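Local atomic coordinates of enoyl-CoA hydratase/isomerase family protein (Mycobacterium tuberculosis, PDB entry 4FN7), a protein that probably catalyses the hydration of unsaturated acyl-CoA thioesters in lipid metabolism, as a member of the crotonase superfamily. Residues 32-37 / 83-88; 130-135 / 159-164. All coordinates share one frame; numbering follows the deposited sequence.

Contact 1: residues 32-37 / 83-88; sequences QALNAA and FELAYR
Arg88 reaches across to Asn35 and grips it twice with a single nitrogen. With CG anti to the backbone N (chi1 -173°) and the chain extended to NE, NH1 arrives at the side-chain OD1 of Asn35 at 2.9 Å and at the backbone O of Asn35 at 3.1 Å. Neither bond is straight, yet each meets a lone pair in its carbonyl plane. OD1 lies practically in the guanidinium plane, the backbone O is tilted out of it, and the amide and guanidinium planes are only 18° apart. The other terminal nitrogen, NH2, forms salt bridges with Asp39 and Asp42, so helix 28-44 takes up both terminal nitrogens. Beside this polar join, Leu34 and Leu85 meet at about a right angle, CD1 of Leu34 touching CD2 of Leu85 at 3.6 Å. The second Leu85 methyl, CD1, passes 3.7 Å from OD1 of Asn35. The axes of the two segments stand 11.0 Å apart and run nearly parallel, at 20°; Leu34 and Leu85 are buried, Asn35 and Arg88 partly exposed. Leu34 continues onto Val5 of strand 5-10; helix 73-90 packs through Phe83 on helix 139-148 and through Tyr87 on helix 200-223.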
ATOM      1  N   GLN A  32       1.110  21.522 -24.370  1.00 12.81           N
ATOM      2  CA  GLN A  32       2.214  22.215 -25.005  1.00 12.96           C
ATOM      3  C   GLN A  32       2.770  23.300 -24.082  1.00 12.25           C
ATOM      4  O   GLN A  32       3.988  23.438 -23.932  1.00 12.90           O
ATOM      5  CB  GLN A  32       1.756  22.823 -26.328  1.00 15.27           C
ATOM      6  CG  GLN A  32       2.860  23.518 -27.095  1.00 21.48           C
ATOM      7  CD  GLN A  32       2.369  24.116 -28.393  1.00 29.06           C
ATOM      8  OE1 GLN A  32       1.167  24.141 -28.660  1.00 33.16           O
ATOM      9  NE2 GLN A  32       3.295  24.603 -29.209  1.00 32.81           N
ATOM     10  N   ALA A  33       1.876  24.063 -23.456  1.00 12.76           N
ATOM     11  CA  ALA A  33       2.290  25.154 -22.580  1.00 13.33           C
ATOM     12  C   ALA A  33       2.993  24.629 -21.335  1.00 12.26           C
ATOM     13  O   ALA A  33       3.983  25.208 -20.883  1.00 12.53           O
ATOM     14  CB  ALA A  33       1.097  26.022 -22.205  1.00 15.21           C
ATOM     15  N   LEU A  34       2.483  23.537 -20.775  1.00 11.64           N
ATOM     16  CA  LEU A  34       3.126  22.919 -19.620  1.00 12.21           C
ATOM     17  C   LEU A  34       4.512  22.407 -19.972  1.00 10.98           C
ATOM     18  O   LEU A  34       5.466  22.619 -19.223  1.00 11.86           O
ATOM     19  CB  LEU A  34       2.277  21.774 -19.074  1.00 12.95           C
ATOM     20  CG  LEU A  34       1.099  22.185 -18.196  1.00 13.96           C
ATOM     21  CD1 LEU A  34       0.217  20.984 -17.913  1.00 14.58           C
ATOM     22  CD2 LEU A  34       1.578  22.831 -16.898  1.00 15.76           C
ATOM     23  N   ASN A  35       4.625  21.714 -21.103  1.00 10.43           N
ATOM     24  CA  ASN A  35       5.929  21.236 -21.553  1.00 10.69           C
ATOM     25  C   ASN A  35       6.916  22.380 -21.781  1.00 10.97           C
ATOM     26  O   ASN A  35       8.095  22.264 -21.448  1.00 11.01           O
ATOM     27  CB  ASN A  35       5.795  20.365 -22.803  1.00 11.05           C
ATOM     28  CG  ASN A  35       5.493  18.925 -22.471  1.00 11.92           C
ATOM     29  OD1 ASN A  35       6.195  18.300 -21.676  1.00 12.07           O
ATOM     30  ND2 ASN A  35       4.448  18.383 -23.086  1.00 12.56           N
ATOM     31  N   ALA A  36       6.433  23.482 -22.348  1.00 11.31           N
ATOM     32  CA  ALA A  36       7.277  24.653 -22.578  1.00 11.17           C
ATOM     33  C   ALA A  36       7.751  25.249 -21.248  1.00 10.37           C
ATOM     34  O   ALA A  36       8.897  25.689 -21.122  1.00 11.79           O
ATOM     35  CB  ALA A  36       6.529  25.703 -23.395  1.00 12.65           C
ATOM     36  N   ALA A  37       6.873  25.258 -20.253  1.00 10.49           N
ATOM     37  CA  ALA A  37       7.223  25.797 -18.947  1.00 11.50           C
ATOM     38  C   ALA A  37       8.265  24.921 -18.259  1.00  9.88           C
ATOM     39  O   ALA A  37       9.192  25.428 -17.622  1.00 10.05           O
ATOM     40  CB  ALA A  37       5.986  25.926 -18.080  1.00 11.51           C
ATOM     41  N   PHE A  83       0.073  11.402 -20.627  1.00  9.56           N
ATOM     42  CA  PHE A  83       0.835  10.400 -19.903  1.00  9.29           C
ATOM     43  C   PHE A  83       2.341  10.569 -20.073  1.00  9.60           C
ATOM     44  O   PHE A  83       3.103  10.243 -19.170  1.00 10.27           O
ATOM     45  CB  PHE A  83       0.345   8.998 -20.260  1.00 10.60           C
ATOM     46  CG  PHE A  83      -1.091   8.775 -19.893  1.00 11.06           C
ATOM     47  CD1 PHE A  83      -1.546   9.125 -18.634  1.00 12.98           C
ATOM     48  CD2 PHE A  83      -1.992   8.272 -20.812  1.00 12.37           C
ATOM     49  CE1 PHE A  83      -2.874   8.942 -18.280  1.00 14.14           C
ATOM     50  CE2 PHE A  83      -3.323   8.089 -20.467  1.00 13.64           C
ATOM     51  CZ  PHE A  83      -3.762   8.428 -19.201  1.00 13.89           C
ATOM     52  N   GLU A  84       2.760  11.126 -21.206  1.00  9.76           N
ATOM     53  CA  GLU A  84       4.165  11.487 -21.385  1.00 10.97           C
ATOM     54  C   GLU A  84       4.576  12.598 -20.413  1.00  9.46           C
ATOM     55  O   GLU A  84       5.670  12.570 -19.847  1.00 10.92           O
ATOM     56  CB  GLU A  84       4.440  11.927 -22.823  1.00 12.49           C
ATOM     57  CG  GLU A  84       5.917  12.033 -23.128  1.00 18.41           C
ATOM     58  CD  GLU A  84       6.600  10.686 -23.044  1.00 22.55           C
ATOM     59  OE1 GLU A  84       6.118   9.741 -23.702  1.00 23.79           O
ATOM     60  OE2 GLU A  84       7.607  10.566 -22.316  1.00 25.76           O
ATOM     61  N   LEU A  85       3.698  13.578 -20.229  1.00  9.08           N
ATOM     62  CA  LEU A  85       3.915  14.623 -19.236  1.00  9.21           C
ATOM     63  C   LEU A  85       4.038  14.016 -17.833  1.00  9.45           C
ATOM     64  O   LEU A  85       4.913  14.395 -17.053  1.00  9.87           O
ATOM     65  CB  LEU A  85       2.770  15.634 -19.289  1.00 12.58           C
ATOM     66  CG  LEU A  85       2.886  16.847 -18.380  1.00 18.61           C
ATOM     67  CD1 LEU A  85       4.148  17.632 -18.705  1.00 17.81           C
ATOM     68  CD2 LEU A  85       1.657  17.718 -18.548  1.00 20.47           C
ATOM     69  N   ALA A  86       3.168  13.065 -17.511  1.00  9.19           N
ATOM     70  CA  ALA A  86       3.263  12.376 -16.232  1.00  9.40           C
ATOM     71  C   ALA A  86       4.613  11.672 -16.088  1.00  9.42           C
ATOM     72  O   ALA A  86       5.260  11.763 -15.051  1.00  9.51           O
ATOM     73  CB  ALA A  86       2.115  11.378 -16.072  1.00 10.46           C
ATOM     74  N   TYR A  87       5.037  10.976 -17.138  1.00  8.93           N
ATOM     75  CA  TYR A  87       6.331  10.311 -17.119  1.00  9.80           C
ATOM     76  C   TYR A  87       7.452  11.332 -16.881  1.00  8.53           C
ATOM     77  O   TYR A  87       8.357  11.109 -16.071  1.00  9.89           O
ATOM     78  CB  TYR A  87       6.558   9.556 -18.432  1.00 10.42           C
ATOM     79  CG  TYR A  87       7.797   8.696 -18.436  1.00  9.88           C
ATOM     80  CD1 TYR A  87       7.714   7.321 -18.258  1.00 12.39           C
ATOM     81  CD2 TYR A  87       9.059   9.261 -18.616  1.00 11.81           C
ATOM     82  CE1 TYR A  87       8.855   6.526 -18.262  1.00 14.03           C
ATOM     83  CE2 TYR A  87      10.200   8.477 -18.619  1.00 13.80           C
ATOM     84  CZ  TYR A  87      10.095   7.113 -18.441  1.00 14.46           C
ATOM     85  OH  TYR A  87      11.238   6.347 -18.440  1.00 17.55           O
ATOM     86  N   ARG A  88       7.382  12.454 -17.590  1.00  9.14           N
ATOM     87  CA  ARG A  88       8.389  13.508 -17.472  1.00  8.99           C
ATOM     88  C   ARG A  88       8.493  14.022 -16.041  1.00  8.68           C
ATOM     89  O   ARG A  88       9.589  14.212 -15.514  1.00 10.06           O
ATOM     90  CB  ARG A  88       8.066  14.665 -18.417  1.00  9.66           C
ATOM     91  CG  ARG A  88       9.154  15.717 -18.467  1.00  9.55           C
ATOM     92  CD  ARG A  88       8.814  16.831 -19.433  1.00 11.12           C
ATOM     93  NE  ARG A  88       9.937  17.765 -19.514  1.00 10.85           N
ATOM     94  CZ  ARG A  88       9.937  18.895 -20.211  1.00 10.78           C
ATOM     95  NH1 ARG A  88       8.866  19.269 -20.895  1.00 11.73           N
ATOM     96  NH2 ARG A  88      11.020  19.656 -20.206  1.00 12.61           N
TER

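Contact 2: residues 130-135 / 159-164; sequences EVAIGM and GLAKTF
CG1 of Val131 approaches the flat peptide group of Gly159 from one side, 3.5 Å from the Gly159 O and well out of the peptide plane. A chi1 of 167° sets CG1 anti to the backbone N, bringing this methyl, more than CG2, to the oxygen. Farther along 159-164, the Phe164 ring has CG of Lys162 over one face, 3.8 Å above the plane and offset toward the rim, and meets the Phe174 ring at about 65°. The carbonyl of Glu130 is approached from opposite faces by Ile133 N and Met135 N, which folds 130-135 into a turn. The Ala132 CB of this turn lies 4.2 Å from the Ala161 CB. No hydrogen bond joins the segments; methyls pack by van der Waals contact, one against a carbonyl oxygen. Ala161, with positive phi, turns the chain away from helix 151-159, pointing its methyl at Val131 and Ala132. ND1 of His203 of a neighbouring subunit is hydrogen-bonded to the Gly159 O, while Leu198 of that subunit packs on Ala132 and Ala161 at the interface. The turn lies between strand 126-127 and helix 139-148; strand 163-164 pairs with strand 126-127, and Phe164 packs on helices 151-159 and 166-172.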
ATOM      1  N   GLU A 130     -13.549   8.517 -14.453  1.00 10.80           N
ATOM      2  CA  GLU A 130     -13.695   7.808 -15.722  1.00 11.63           C
ATOM      3  C   GLU A 130     -14.883   6.840 -15.743  1.00 10.18           C
ATOM      4  O   GLU A 130     -15.740   6.916 -16.625  1.00 11.35           O
ATOM      5  CB  GLU A 130     -12.404   7.057 -16.066  1.00 11.07           C
ATOM      6  CG  GLU A 130     -11.306   7.912 -16.710  1.00 12.49           C
ATOM      7  CD  GLU A 130     -10.472   8.739 -15.729  1.00 13.25           C
ATOM      8  OE1 GLU A 130     -10.813   8.819 -14.536  1.00 13.71           O
ATOM      9  OE2 GLU A 130      -9.449   9.315 -16.165  1.00 15.43           O
ATOM     10  N   VAL A 131     -14.941   5.937 -14.771  1.00 10.17           N
ATOM     11  CA  VAL A 131     -15.968   4.896 -14.781  1.00 10.22           C
ATOM     12  C   VAL A 131     -17.368   5.487 -14.632  1.00 10.81           C
ATOM     13  O   VAL A 131     -18.331   4.953 -15.189  1.00 11.80           O
ATOM     14  CB  VAL A 131     -15.680   3.832 -13.697  1.00 11.78           C
ATOM     15  CG1 VAL A 131     -16.888   2.931 -13.466  1.00 13.35           C
ATOM     16  CG2 VAL A 131     -14.441   3.010 -14.084  1.00 12.76           C
ATOM     17  N   ALA A 132     -17.477   6.610 -13.932  1.00 10.33           N
ATOM     18  CA  ALA A 132     -18.772   7.267 -13.755  1.00 12.72           C
ATOM     19  C   ALA A 132     -19.308   7.839 -15.066  1.00 14.14           C
ATOM     20  O   ALA A 132     -20.521   7.969 -15.241  1.00 16.21           O
ATOM     21  CB  ALA A 132     -18.686   8.356 -12.690  1.00 13.29           C
ATOM     22  N   ILE A 133     -18.415   8.183 -15.991  1.00 13.40           N
ATOM     23  CA  ILE A 133     -18.846   8.765 -17.260  1.00 14.78           C
ATOM     24  C   ILE A 133     -18.570   7.870 -18.475  1.00 15.55           C
ATOM     25  O   ILE A 133     -18.593   8.332 -19.616  1.00 18.63           O
ATOM     26  CB  ILE A 133     -18.291  10.198 -17.473  1.00 17.95           C
ATOM     27  CG1 ILE A 133     -16.770  10.192 -17.646  1.00 17.97           C
ATOM     28  CG2 ILE A 133     -18.711  11.110 -16.321  1.00 18.01           C
ATOM     29  CD1 ILE A 133     -16.200  11.544 -18.020  1.00 19.81           C
ATOM     30  N   GLY A 134     -18.325   6.586 -18.221  1.00 12.88           N
ATOM     31  CA  GLY A 134     -18.292   5.592 -19.281  1.00 13.21           C
ATOM     32  C   GLY A 134     -16.947   5.305 -19.919  1.00 13.42           C
ATOM     33  O   GLY A 134     -16.875   4.642 -20.953  1.00 16.00           O
ATOM     34  N   MET A 135     -15.878   5.784 -19.294  1.00 13.44           N
ATOM     35  CA  MET A 135     -14.546   5.576 -19.831  0.58 14.87           C
ATOM     36  C   MET A 135     -13.772   4.536 -19.030  1.00 13.27           C
ATOM     37  O   MET A 135     -13.741   4.566 -17.801  1.00 14.12           O
ATOM     38  CB  MET A 135     -13.798   6.906 -19.890  0.58 18.70           C
ATOM     39  CG  MET A 135     -14.564   7.959 -20.678  0.58 23.05           C
ATOM     40  SD  MET A 135     -13.774   9.572 -20.691  0.58 28.18           S
ATOM     41  CE  MET A 135     -14.952  10.521 -21.642  0.58 28.33           C
ATOM     42  N   GLY A 159     -12.278   1.265 -10.037  1.00  9.48           N
ATOM     43  CA  GLY A 159     -13.542   0.645 -10.407  1.00 10.36           C
ATOM     44  C   GLY A 159     -14.780   1.377  -9.923  1.00  9.78           C
ATOM     45  O   GLY A 159     -15.848   1.273 -10.536  1.00  9.81           O
ATOM     46  N   LEU A 160     -14.668   2.114  -8.823  1.00  9.18           N
ATOM     47  CA  LEU A 160     -15.836   2.798  -8.269  1.00  9.67           C
ATOM     48  C   LEU A 160     -15.791   4.316  -8.432  1.00  9.37           C
ATOM     49  O   LEU A 160     -16.680   5.010  -7.952  1.00 11.25           O
ATOM     50  CB  LEU A 160     -16.028   2.450  -6.793  1.00 10.65           C
ATOM     51  CG  LEU A 160     -16.265   0.969  -6.470  1.00 10.55           C
ATOM     52  CD1 LEU A 160     -16.399   0.794  -4.974  1.00 10.61           C
ATOM     53  CD2 LEU A 160     -17.499   0.409  -7.202  1.00 11.14           C
ATOM     54  N   ALA A 161     -14.751   4.831  -9.089  1.00  9.07           N
ATOM     55  CA  ALA A 161     -14.618   6.272  -9.311  1.00  9.84           C
ATOM     56  C   ALA A 161     -14.786   7.047  -8.005  1.00 11.01           C
ATOM     57  O   ALA A 161     -15.415   8.103  -7.970  1.00 11.72           O
ATOM     58  CB  ALA A 161     -15.631   6.743 -10.357  1.00 11.19           C
ATOM     59  N   LYS A 162     -14.226   6.517  -6.923  1.00 11.14           N
ATOM     60  CA  LYS A 162     -14.411   7.138  -5.616  1.00 10.81           C
ATOM     61  C   LYS A 162     -13.812   8.544  -5.546  1.00 10.11           C
ATOM     62  O   LYS A 162     -12.732   8.801  -6.080  1.00  9.76           O
ATOM     63  CB  LYS A 162     -13.827   6.259  -4.504  1.00 11.13           C
ATOM     64  CG  LYS A 162     -13.989   6.886  -3.123  1.00 13.65           C
ATOM     65  CD  LYS A 162     -13.509   5.968  -2.024  1.00 17.15           C
ATOM     66  CE  LYS A 162     -13.528   6.654  -0.670  1.00 22.21           C
ATOM     67  NZ  LYS A 162     -13.048   5.728   0.389  1.00 28.18           N
ATOM     68  N   THR A 163     -14.531   9.455  -4.899  1.00 10.51           N
ATOM     69  CA  THR A 163     -14.021  10.801  -4.661  1.00 11.02           C
ATOM     70  C   THR A 163     -13.373  10.872  -3.290  1.00 10.73           C
ATOM     71  O   THR A 163     -13.943  10.407  -2.307  1.00 12.83           O
ATOM     72  CB  THR A 163     -15.144  11.849  -4.737  1.00 12.97           C
ATOM     73  OG1 THR A 163     -15.718  11.834  -6.046  1.00 14.97           O
ATOM     74  CG2 THR A 163     -14.588  13.235  -4.460  1.00 15.37           C
ATOM     75  N   PHE A 164     -12.174  11.446  -3.238  1.00 10.37           N
ATOM     76  CA  PHE A 164     -11.431  11.614  -1.994  1.00 10.50           C
ATOM     77  C   PHE A 164     -11.242  13.101  -1.718  1.00  9.94           C
ATOM     78  O   PHE A 164     -11.199  13.909  -2.642  1.00 11.21           O
ATOM     79  CB  PHE A 164     -10.053  10.945  -2.096  1.00 10.01           C
ATOM     80  CG  PHE A 164     -10.106   9.478  -2.420  1.00 10.41           C
ATOM     81  CD1 PHE A 164      -9.949   8.526  -1.423  1.00 11.31           C
ATOM     82  CD2 PHE A 164     -10.274   9.052  -3.727  1.00 10.40           C
ATOM     83  CE1 PHE A 164      -9.986   7.170  -1.725  1.00 11.96           C
ATOM     84  CE2 PHE A 164     -10.311   7.703  -4.032  1.00 11.83           C
ATOM     85  CZ  PHE A 164     -10.163   6.764  -3.035  1.00 12.72           C
TER

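From the N terminus, the chain runs through strands 5-10 and 13-18 into helix 28-44, where contact 1 opens. It closes after strand 48-52 and helix 64-69, joining the helices that precede the adjacent parallel strands 48-52 and 96-100 of the larger sheet. Contact 2 opens only beyond strand 126-127 and closes over helices 139-148 and 151-159, bringing the turn against the end of helix 151-159 and the bend that leads into strand 163-164 of the small sheet. The two loops are in series, neither nested nor crossed. Contacts 1 and 2 lie about 24 Å apart, centre to centre, on opposite sides of the chain's centre. Contact 1 is internal to one subunit, whereas contact 2 borders another.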